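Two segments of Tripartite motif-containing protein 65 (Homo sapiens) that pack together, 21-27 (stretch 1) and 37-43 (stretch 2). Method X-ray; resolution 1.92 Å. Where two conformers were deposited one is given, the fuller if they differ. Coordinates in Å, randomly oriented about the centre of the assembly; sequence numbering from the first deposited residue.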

# COMPACT_ATOMS: atom_id res chain seq x y z
N ASN A 21 -13.50 -1.11 -0.47
CA ASN A 21 -13.24 0.25 -0.95
C ASN A 21 -12.54 1.06 0.15
O ASN A 21 -13.15 1.39 1.17
N LEU A 22 -11.27 1.40 -0.06
CA LEU A 22 -10.45 2.06 0.94
C LEU A 22 -10.43 3.57 0.74
O LEU A 22 -10.64 4.08 -0.37
N THR A 23 -10.16 4.30 1.84
CA THR A 23 -9.93 5.74 1.79
C THR A 23 -8.72 6.09 2.65
O THR A 23 -8.45 5.42 3.65
N PHE A 24 -8.00 7.15 2.27
CA PHE A 24 -6.86 7.59 3.07
C PHE A 24 -7.33 8.29 4.35
O PHE A 24 -8.44 8.83 4.43
N ASP A 25 -6.48 8.23 5.38
CA ASP A 25 -6.72 8.91 6.64
C ASP A 25 -5.97 10.23 6.60
O ASP A 25 -4.73 10.23 6.67
N PRO A 26 -6.65 11.37 6.47
CA PRO A 26 -5.94 12.67 6.36
C PRO A 26 -5.17 13.07 7.60
O PRO A 26 -4.21 13.85 7.48
N VAL A 27 -5.54 12.59 8.79
CA VAL A 27 -4.80 12.95 9.99
C VAL A 27 -3.39 12.34 9.95
O VAL A 27 -2.43 12.94 10.44
N ARG A 37 -10.32 13.50 -4.48
CA ARG A 37 -11.28 12.46 -4.86
C ARG A 37 -11.87 11.76 -3.64
O ARG A 37 -11.85 10.53 -3.52
N GLN A 38 -12.40 12.57 -2.72
CA GLN A 38 -13.03 12.04 -1.51
C GLN A 38 -12.08 11.11 -0.77
O GLN A 38 -12.47 10.05 -0.27
N ASP A 39 -10.80 11.51 -0.73
CA ASP A 39 -9.73 10.82 -0.01
C ASP A 39 -9.44 9.44 -0.59
O ASP A 39 -8.90 8.57 0.10
N GLN A 40 -9.74 9.24 -1.88
CA GLN A 40 -9.31 8.04 -2.58
C GLN A 40 -7.97 8.19 -3.28
O GLN A 40 -7.43 7.20 -3.78
N GLN A 41 -7.44 9.41 -3.37
CA GLN A 41 -6.22 9.66 -4.13
C GLN A 41 -5.30 10.57 -3.32
O GLN A 41 -5.78 11.46 -2.61
N VAL A 42 -4.00 10.34 -3.43
CA VAL A 42 -2.99 11.13 -2.72
C VAL A 42 -1.80 11.37 -3.65
O VAL A 42 -1.43 10.49 -4.44
N LYS A 43 -1.20 12.57 -3.56
CA LYS A 43 -0.01 12.91 -4.32
C LYS A 43 1.01 13.56 -3.38
O LYS A 43 0.64 14.43 -2.58

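A single direct hydrogen bond, backbone to backbone, ties these two stretches together, and the residue that accepts it, D39, belongs to a type I' turn (R37 to Q40) in which R37, Q38 and D39 all have positive phi although none is glycine. The turn is closed by Q40 N to R37 O at 3.0 Å, and the carbonyl of D39 faces stretch 1. There F24 N donates to D39 O at 2.7 Å and 171°, a short and nearly straight bond; T23 CA also approaches D39 O, at 3.5 Å, as a CA-H...O contact.

F24 supplies the largest buried area. Its CA-to-CB bond points sideways, but chi1 of -66° (m) and chi2 of -67° bring the end of the ring nearer stretch 2. V42, pointing toward stretch 1 with chi1 at 68° (p), sets a methyl over one face of that ring: V42 CG1 lies 3.9 Å from the F24 centroid, 28° off the normal, in a CH-pi contact, and 3.5 Å from F24 CZ. Both residues are buried. At the neighbouring ring atom, F24 CE2 meets backbone, 3.5 Å from Q40 O and 3.7 Å from Q41 C.

D39 (m) also points in, yet its carboxylate makes no hydrogen bond across the contact; D39 OD2 merely comes within 4.2 Å of P26 CG at the exposed margin. T23 (p), directed sideways, packs loosely, with T23 CB 4.4 Å from D39 CB and T23 CG2 4.0 Å from Q38 O, while its hydroxyl is hydrogen-bonded elsewhere in the structure. Q40 (m, then t) points away, and its CG still lies 4.4 Å from L22 O. D25 (t) also points away; D25 OD1 accepts from V27 N at 2.9 Å, and D25 OD2 is hydrogen-bonded elsewhere in the structure.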

# COMPACT_ATOMS: atom_id res chain seq x y z
CB ASN A 21 -14.54 0.93 -1.42
CG ASN A 21 -15.15 0.27 -2.68
OD1 ASN A 21 -14.44 -0.37 -3.46
ND2 ASN A 21 -16.47 0.43 -2.87
CB LEU A 22 -9.00 1.54 0.88
CG LEU A 22 -8.76 0.04 1.03
CD1 LEU A 22 -7.25 -0.22 0.97
CD2 LEU A 22 -9.41 -0.54 2.29
CB THR A 23 -11.14 6.55 2.25
OG1 THR A 23 -11.53 6.13 3.56
CG2 THR A 23 -12.32 6.38 1.31
CB PHE A 24 -5.95 8.51 2.25
CG PHE A 24 -5.28 7.81 1.11
CD1 PHE A 24 -4.32 6.83 1.35
CD2 PHE A 24 -5.60 8.12 -0.20
CE1 PHE A 24 -3.68 6.17 0.28
CE2 PHE A 24 -4.96 7.49 -1.27
CZ PHE A 24 -4.00 6.50 -1.03
CB ASP A 25 -6.23 8.04 7.81
CG ASP A 25 -6.22 8.76 9.15
OD1 ASP A 25 -6.67 9.93 9.24
OD2 ASP A 25 -5.71 8.15 10.12
CB PRO A 26 -7.07 13.68 6.07
CG PRO A 26 -8.37 12.97 6.43
CD PRO A 26 -8.12 11.50 6.30
CB VAL A 27 -5.57 12.51 11.25
CG1 VAL A 27 -4.85 12.98 12.52
CG2 VAL A 27 -7.00 13.07 11.21
CB ARG A 37 -10.66 11.45 -5.82
CG ARG A 37 -11.72 10.80 -6.70
CD ARG A 37 -11.23 9.57 -7.44
NE ARG A 37 -10.27 9.88 -8.50
CZ ARG A 37 -9.72 8.96 -9.28
NH1 ARG A 37 -10.04 7.68 -9.12
NH2 ARG A 37 -8.85 9.31 -10.22
CB GLN A 38 -14.34 11.33 -1.84
CG GLN A 38 -15.39 12.21 -2.50
CD GLN A 38 -15.14 12.41 -3.98
OE1 GLN A 38 -14.86 11.45 -4.71
NE2 GLN A 38 -15.24 13.66 -4.44
CB ASP A 39 -10.03 10.76 1.49
CG ASP A 39 -10.01 12.14 2.15
OD1 ASP A 39 -9.22 13.01 1.69
OD2 ASP A 39 -10.80 12.39 3.09
CB GLN A 40 -10.34 7.62 -3.64
CG GLN A 40 -11.76 7.39 -3.03
CD GLN A 40 -12.84 7.34 -4.08
OE1 GLN A 40 -12.58 7.10 -5.27
NE2 GLN A 40 -14.07 7.60 -3.66
CB GLN A 41 -6.59 10.28 -5.49
CG GLN A 41 -5.43 10.59 -6.40
CD GLN A 41 -5.89 11.05 -7.77
OE1 GLN A 41 -5.88 12.24 -8.07
NE2 GLN A 41 -6.28 10.10 -8.61
CB VAL A 42 -2.58 10.44 -1.40
CG1 VAL A 42 -1.80 9.15 -1.67
CG2 VAL A 42 -1.76 11.38 -0.52
CB LYS A 43 -0.32 13.87 -5.48
CG LYS A 43 0.89 14.19 -6.34
CD LYS A 43 0.56 15.11 -7.50
CE LYS A 43 1.82 15.41 -8.34
NZ LYS A 43 1.54 16.34 -9.47